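Local structure of tannase (Fusobacterium nucleatum subsp. nucleatum ATCC 25586, 6YQ4) at residues Ala71-Pro76 / Gly108-Ala113; Lys159-Gly164 / Ile200-Ala205; Pro114-Arg119 / Val137-Ala142. The protein is a tannase, probably an alpha/beta hydrolase that cleaves gallotannins and lessens their toxicity to the bacterium, and it carries a bound magnesium ion. One frame throughout, in Å; residues are numbered along the deposited sequence.

Contact 1 (Ala71-Pro76 / Gly108-Ala113); sequences APIFFP and GYVVAA
Tyr109 and Pro72 meet where two neighbouring parallel strands come together. Pro72 CB sits 3.4 Å from Tyr109 CE2, and its CG also reaches the CD2-CE2 side of the ring. The two side chains cross obliquely. Tyr109 CG lies beside its own backbone N, anti to the carbonyl carbon (chi1 -65°), which brings the CD2-CE2 side of the ring against Pro72 CB. Its OH is hydrogen-bonded to Asp490, and Phe486 and Tyr66 pack edge-to-face with the ring.

Val110 is the next pairing point. Its N-H goes to Pro72 O at 3.1 Å, a clearly bent bond. Its own O takes the N-H of Phe74 at 2.7 Å, much straighter at 162°. The third backbone bond runs from Ala112 N to Phe74 O, 3.0 Å. Ile73 and Val110 project to one face of the sheet, where Ile73 CG1 approaches Val110 CB at 4.2 Å. Phe74 and Val111 project to the other. CG of Phe74 is anti to its backbone N (chi1 -177°), and the ring leads away from Val111 toward Phe486.

Ala112 adds its methyl to the Ile73 face, with CB 4.1 Å from Ile73 CG2. Its O comes 3.2 Å from Phe75 CA, in a nearly linear CA-H...O contact. The strands belong to a beta-alpha-beta unit whose helix is 100-106. Every touching residue is buried. Three backbone hydrogen bonds, helped by CA-H...O contacts, hold the strands in parallel register. Aliphatic groups of Ile73, Val110 and Ala112 pack on one face, and Phe74, Val111 and Tyr109 with the prolines on the other.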
# COMPACT_ATOMS: atom_id res chain seq x y z
N ALA A 71 -23.75 4.91 8.15
CA ALA A 71 -22.76 5.32 7.17
C ALA A 71 -21.50 4.49 7.30
O ALA A 71 -20.93 4.40 8.39
CB ALA A 71 -22.45 6.80 7.34
N PRO A 72 -21.02 3.89 6.21
CA PRO A 72 -19.65 3.37 6.20
C PRO A 72 -18.66 4.44 6.63
O PRO A 72 -18.89 5.65 6.48
CB PRO A 72 -19.43 2.97 4.74
CG PRO A 72 -20.77 2.83 4.17
CD PRO A 72 -21.71 3.72 4.93
N ILE A 73 -17.53 3.99 7.18
CA ILE A 73 -16.47 4.86 7.67
C ILE A 73 -15.30 4.73 6.71
O ILE A 73 -14.74 3.63 6.56
CB ILE A 73 -16.09 4.53 9.13
CG1 ILE A 73 -17.29 4.77 10.05
CG2 ILE A 73 -14.90 5.38 9.61
CD1 ILE A 73 -16.99 4.55 11.52
N PHE A 74 -14.96 5.83 6.04
CA PHE A 74 -13.86 5.87 5.09
C PHE A 74 -12.58 6.22 5.85
O PHE A 74 -12.51 7.27 6.50
CB PHE A 74 -14.15 6.89 3.99
CG PHE A 74 -13.08 6.95 2.91
CD1 PHE A 74 -12.89 5.87 2.05
CD2 PHE A 74 -12.28 8.08 2.76
CE1 PHE A 74 -11.91 5.91 1.05
CE2 PHE A 74 -11.29 8.13 1.76
CZ PHE A 74 -11.10 7.03 0.91
N PHE A 75 -11.58 5.35 5.74
CA PHE A 75 -10.38 5.35 6.57
C PHE A 75 -9.10 5.53 5.73
O PHE A 75 -8.32 4.58 5.58
CB PHE A 75 -10.36 4.04 7.37
CG PHE A 75 -9.37 4.00 8.50
CD1 PHE A 75 -9.64 4.65 9.70
CD2 PHE A 75 -8.19 3.28 8.38
CE1 PHE A 75 -8.72 4.63 10.76
CE2 PHE A 75 -7.27 3.24 9.45
CZ PHE A 75 -7.54 3.92 10.63
N PRO A 76 -8.85 6.73 5.19
CA PRO A 76 -7.60 6.96 4.43
C PRO A 76 -6.39 7.28 5.30
O PRO A 76 -6.46 8.09 6.23
CB PRO A 76 -7.95 8.17 3.55
CG PRO A 76 -8.94 8.97 4.40
CD PRO A 76 -9.72 7.93 5.22
N GLY A 108 -21.77 10.70 1.56
CA GLY A 108 -22.40 10.34 2.81
C GLY A 108 -21.60 9.46 3.74
O GLY A 108 -22.17 8.93 4.70
N TYR A 109 -20.30 9.27 3.50
CA TYR A 109 -19.44 8.53 4.42
C TYR A 109 -19.01 9.40 5.59
O TYR A 109 -18.80 10.61 5.46
CB TYR A 109 -18.19 8.01 3.71
CG TYR A 109 -18.49 7.00 2.65
CD1 TYR A 109 -18.94 7.39 1.40
CD2 TYR A 109 -18.35 5.65 2.90
CE1 TYR A 109 -19.26 6.46 0.43
CE2 TYR A 109 -18.66 4.71 1.92
CZ TYR A 109 -19.11 5.12 0.70
OH TYR A 109 -19.41 4.19 -0.26
N VAL A 110 -18.87 8.77 6.75
CA VAL A 110 -18.06 9.36 7.82
C VAL A 110 -16.59 9.15 7.47
O VAL A 110 -16.19 8.10 6.95
CB VAL A 110 -18.43 8.75 9.18
CG1 VAL A 110 -17.33 9.02 10.20
CG2 VAL A 110 -19.74 9.31 9.68
N VAL A 111 -15.77 10.16 7.72
CA VAL A 111 -14.36 10.11 7.40
C VAL A 111 -13.57 10.15 8.69
O VAL A 111 -13.70 11.09 9.48
CB VAL A 111 -13.95 11.26 6.47
CG1 VAL A 111 -12.42 11.25 6.29
CG2 VAL A 111 -14.67 11.13 5.15
N ALA A 112 -12.77 9.10 8.92
CA ALA A 112 -11.79 9.06 10.00
C ALA A 112 -10.45 8.86 9.32
O ALA A 112 -10.24 7.83 8.66
CB ALA A 112 -12.10 7.96 11.01
N ALA A 113 -9.56 9.84 9.45
CA ALA A 113 -8.29 9.87 8.72
C ALA A 113 -7.14 9.92 9.72
O ALA A 113 -6.81 11.01 10.25
CB ALA A 113 -8.25 11.08 7.78

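Contact 2 (Lys159-Gly164 / Ile200-Ala205); sequences KIISNG and IFAVSA
Ser204 OG donates to Asn163 OD1 at 2.7 Å, a side-chain bond alongside the parallel backbone pairing. Asn163 CG is anti to its backbone N (chi1 -163°), which carries the amide across to the neighbouring strand. The donor lies 24° out of the amide carbonyl plane. At the other end, Ile160 O accepts two backbone N-H groups, from Phe201 at 2.9 Å and from Ala202 at 3.2 Å. Ser162 continues the pairing: its N donates to Ala202 O, and its O accepts from Ser204 N at 2.8 Å.

Carbon-to-carbon contacts fill in around these bonds. Ile200 CD1 presses on Ser162 CB at 3.4 Å. Ile160 and Ile200 cross at about a right angle, with their CG2 methyls 3.8 Å apart. Lys159 CG lies over one face of the Phe201 ring, toward its rim.

Further out, Asp479 holds ND2 of Asn163, and so helps fix the amide that receives Ser204. Helix 482-493 packs on Ile161, Phe201, Ala202 and Ser204. Helix 167-177 lies against Ser162, Ile200 and Val203. These are central parallel strands of an alpha/beta hydrolase sheet, and Gly164 probably opens the GxSxG nucleophile elbow.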
# COMPACT_ATOMS: atom_id res chain seq x y z
N LYS A 159 -18.11 -1.16 9.36
CA LYS A 159 -17.95 -0.91 7.93
C LYS A 159 -16.86 0.13 7.70
O LYS A 159 -17.08 1.21 7.15
CB LYS A 159 -19.28 -0.51 7.31
CG LYS A 159 -20.27 -1.66 7.32
CD LYS A 159 -21.30 -1.53 6.24
CE LYS A 159 -22.57 -2.25 6.68
NZ LYS A 159 -23.05 -3.15 5.61
N ILE A 160 -15.65 -0.23 8.12
CA ILE A 160 -14.46 0.59 7.92
C ILE A 160 -13.82 0.19 6.60
O ILE A 160 -13.45 -0.97 6.41
CB ILE A 160 -13.47 0.43 9.08
CG1 ILE A 160 -14.02 1.06 10.37
CG2 ILE A 160 -12.14 1.06 8.74
CD1 ILE A 160 -13.16 0.79 11.60
N ILE A 161 -13.69 1.15 5.68
CA ILE A 161 -12.98 0.91 4.42
C ILE A 161 -11.65 1.63 4.49
O ILE A 161 -11.60 2.87 4.51
CB ILE A 161 -13.78 1.36 3.19
CG1 ILE A 161 -15.19 0.76 3.23
CG2 ILE A 161 -13.01 0.97 1.89
CD1 ILE A 161 -16.23 1.67 3.86
N SER A 162 -10.57 0.85 4.53
CA SER A 162 -9.22 1.38 4.48
C SER A 162 -8.85 1.81 3.07
O SER A 162 -9.26 1.17 2.09
CB SER A 162 -8.25 0.30 4.96
OG SER A 162 -6.99 0.83 5.30
N ASN A 163 -8.05 2.89 2.96
CA ASN A 163 -7.44 3.33 1.71
C ASN A 163 -5.99 3.78 1.94
O ASN A 163 -5.64 4.30 3.00
CB ASN A 163 -8.25 4.47 1.06
CG ASN A 163 -7.90 4.68 -0.41
OD1 ASN A 163 -7.72 3.71 -1.17
ND2 ASN A 163 -7.81 5.94 -0.83
N GLY A 164 -5.16 3.56 0.93
CA GLY A 164 -3.77 3.99 0.96
C GLY A 164 -3.14 3.83 -0.41
O GLY A 164 -3.70 3.19 -1.30
N ILE A 200 -11.09 -4.85 9.87
CA ILE A 200 -11.79 -3.84 9.07
C ILE A 200 -12.70 -4.51 8.05
O ILE A 200 -12.66 -5.72 7.84
CB ILE A 200 -10.83 -2.85 8.38
CG1 ILE A 200 -9.89 -3.55 7.43
CG2 ILE A 200 -10.03 -2.09 9.40
CD1 ILE A 200 -9.24 -2.62 6.49
N PHE A 201 -13.55 -3.69 7.42
CA PHE A 201 -14.57 -4.23 6.53
C PHE A 201 -14.05 -4.45 5.11
O PHE A 201 -14.40 -5.45 4.48
CB PHE A 201 -15.80 -3.32 6.52
CG PHE A 201 -16.92 -3.80 5.61
CD1 PHE A 201 -17.75 -4.84 5.99
CD2 PHE A 201 -17.10 -3.23 4.36
CE1 PHE A 201 -18.79 -5.30 5.14
CE2 PHE A 201 -18.11 -3.67 3.51
CZ PHE A 201 -18.96 -4.72 3.90
N ALA A 202 -13.22 -3.56 4.59
CA ALA A 202 -12.74 -3.69 3.22
C ALA A 202 -11.45 -2.90 3.07
O ALA A 202 -11.22 -1.92 3.77
CB ALA A 202 -13.80 -3.20 2.22
N VAL A 203 -10.61 -3.36 2.14
CA VAL A 203 -9.31 -2.78 1.87
C VAL A 203 -9.33 -2.22 0.46
O VAL A 203 -9.75 -2.92 -0.47
CB VAL A 203 -8.18 -3.82 2.00
CG1 VAL A 203 -6.89 -3.27 1.46
CG2 VAL A 203 -8.01 -4.26 3.40
N SER A 204 -8.88 -0.99 0.30
CA SER A 204 -8.48 -0.49 -1.00
C SER A 204 -7.01 -0.12 -0.92
O SER A 204 -6.59 0.54 0.03
CB SER A 204 -9.31 0.73 -1.43
OG SER A 204 -8.57 1.49 -2.37
N ALA A 205 -6.23 -0.57 -1.91
CA ALA A 205 -4.77 -0.47 -1.92
C ALA A 205 -4.30 -0.15 -3.33
O ALA A 205 -4.41 -1.00 -4.22
CB ALA A 205 -4.09 -1.74 -1.42

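Contact 3 (Pro114-Arg119 / Val137-Ala142); sequences PGARGR and VDLKAA
Arg117 and Asp138 join the loop after strand 110-114 to helix 134-148, within the beta-alpha connection of an alpha/beta hydrolase-like fold. The side chain of Arg117 wraps round one carboxylate oxygen. Its CB lies 3.4 Å from Asp138 OD1, and CG comes closer still. CG stands beside the backbone N, and the chain then bends about the CG-CD bond (chi3 -84°), which brings the NE-NH2 edge of the guanidinium against the acid. NE donates to OD1 at 2.9 Å, on the syn lone pair, and has a weak second bond to OD2. NH2 binds OD2 at 3.0 Å. The grip is therefore a side-on salt bridge through NE and NH2. The guanidinium and carboxylate planes are 41° apart, and NH2 meets OD2 from above the carboxylate plane. NH2 also nears Val137 CG1. At the other tip, NH1 has a weak bond to Ile129 O. Asp138 OD2 has a further partner in Gln47 NE2.

Apolar contacts complete the join. Ala116 CB rests 3.8 Å from Asp138 CB and also approaches Leu139 CD2. Pro114 CG touches the same Leu139 methyl at 3.7 Å, and the two side chains cross at about a right angle. Pro114 CB meets Ala142 CB one turn along the helix. Asp138 OD1 has a second donor, the backbone N of Arg117, which meets it nearly head-on at 2.7 Å with 172° at the hydrogen.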
# COMPACT_ATOMS: atom_id res chain seq x y z
N PRO A 114 -6.49 8.80 10.01
CA PRO A 114 -5.43 8.81 11.03
C PRO A 114 -4.09 9.21 10.45
O PRO A 114 -3.74 8.85 9.32
CB PRO A 114 -5.39 7.35 11.47
CG PRO A 114 -5.60 6.64 10.18
CD PRO A 114 -6.63 7.47 9.41
N GLY A 115 -3.31 9.95 11.27
CA GLY A 115 -1.89 9.98 11.08
C GLY A 115 -1.24 8.73 11.66
O GLY A 115 -1.87 7.96 12.39
N ALA A 116 0.04 8.55 11.34
CA ALA A 116 0.81 7.39 11.78
C ALA A 116 2.29 7.73 11.74
O ALA A 116 2.73 8.53 10.91
CB ALA A 116 0.53 6.16 10.90
N ARG A 117 3.05 7.12 12.66
CA ARG A 117 4.50 7.31 12.68
C ARG A 117 5.14 6.64 11.47
O ARG A 117 4.55 5.80 10.80
CB ARG A 117 5.12 6.73 13.95
CG ARG A 117 4.60 7.31 15.26
CD ARG A 117 5.09 6.47 16.44
NE ARG A 117 4.22 5.32 16.65
CZ ARG A 117 4.56 4.25 17.36
NH1 ARG A 117 5.75 4.20 17.95
NH2 ARG A 117 3.71 3.25 17.50
N GLY A 118 6.38 7.04 11.20
CA GLY A 118 7.11 6.53 10.06
C GLY A 118 8.58 6.47 10.40
O GLY A 118 9.00 6.84 11.51
N ARG A 119 9.37 6.08 9.40
CA ARG A 119 10.67 5.48 9.62
C ARG A 119 11.75 6.46 10.07
O ARG A 119 12.73 6.03 10.67
CB ARG A 119 11.11 4.75 8.33
CG ARG A 119 11.14 5.65 7.09
CD ARG A 119 11.59 4.84 5.92
NE ARG A 119 11.65 5.56 4.65
CZ ARG A 119 12.60 6.42 4.30
NH1 ARG A 119 13.59 6.77 5.16
NH2 ARG A 119 12.54 6.97 3.09
N VAL A 137 0.93 -0.44 13.74
CA VAL A 137 0.38 -0.38 15.08
C VAL A 137 -0.48 0.87 15.25
O VAL A 137 -1.55 0.82 15.87
CB VAL A 137 1.52 -0.44 16.12
CG1 VAL A 137 1.00 -0.01 17.51
CG2 VAL A 137 2.12 -1.83 16.14
N ASP A 138 -0.06 1.99 14.67
CA ASP A 138 -0.84 3.22 14.80
C ASP A 138 -2.20 3.08 14.12
O ASP A 138 -3.23 3.44 14.69
CB ASP A 138 -0.06 4.42 14.25
CG ASP A 138 1.14 4.82 15.14
OD1 ASP A 138 2.07 5.50 14.65
OD2 ASP A 138 1.17 4.47 16.34
N LEU A 139 -2.22 2.51 12.90
CA LEU A 139 -3.47 2.32 12.17
C LEU A 139 -4.41 1.38 12.92
O LEU A 139 -5.62 1.62 12.99
CB LEU A 139 -3.19 1.78 10.76
CG LEU A 139 -2.47 2.71 9.79
CD1 LEU A 139 -2.70 2.30 8.35
CD2 LEU A 139 -2.89 4.16 10.00
N LYS A 140 -3.87 0.28 13.47
CA LYS A 140 -4.69 -0.62 14.30
C LYS A 140 -5.26 0.12 15.50
O LYS A 140 -6.46 0.02 15.79
CB LYS A 140 -3.85 -1.82 14.75
CG LYS A 140 -3.55 -2.82 13.63
CD LYS A 140 -2.50 -3.85 14.02
CE LYS A 140 -2.36 -4.89 12.91
NZ LYS A 140 -3.59 -5.78 12.81
N ALA A 141 -4.42 0.90 16.17
CA ALA A 141 -4.83 1.65 17.35
C ALA A 141 -5.92 2.66 17.05
O ALA A 141 -6.79 2.90 17.89
CB ALA A 141 -3.62 2.35 17.94
N ALA A 142 -5.89 3.27 15.86
CA ALA A 142 -6.96 4.21 15.52
C ALA A 142 -8.27 3.48 15.24
O ALA A 142 -9.33 3.94 15.66
CB ALA A 142 -6.56 5.09 14.34

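From the N terminus, contact 1 comes first. It closes the loop through helix 100-106 by pairing 71-76 with 108-113. Contact 3 follows directly, as the chain leaves strand 110-114 at Pro114 and folds back onto helix 134-148. Contact 2 then closes the third loop, through helices 167-177 and 185-191. The three loops lie in series, and none nests in or crosses another. Strands 73-76 and 160-163 are neighbours, so contacts 1 and 2 form one continuous part of the sheet, with probable hydrogen bonds from Ile73 N to Lys159 O and from Phe75 N to Ile161 O. The Phe75 ring also reaches Pro114 and Ala142, joining contact 1 to contact 3.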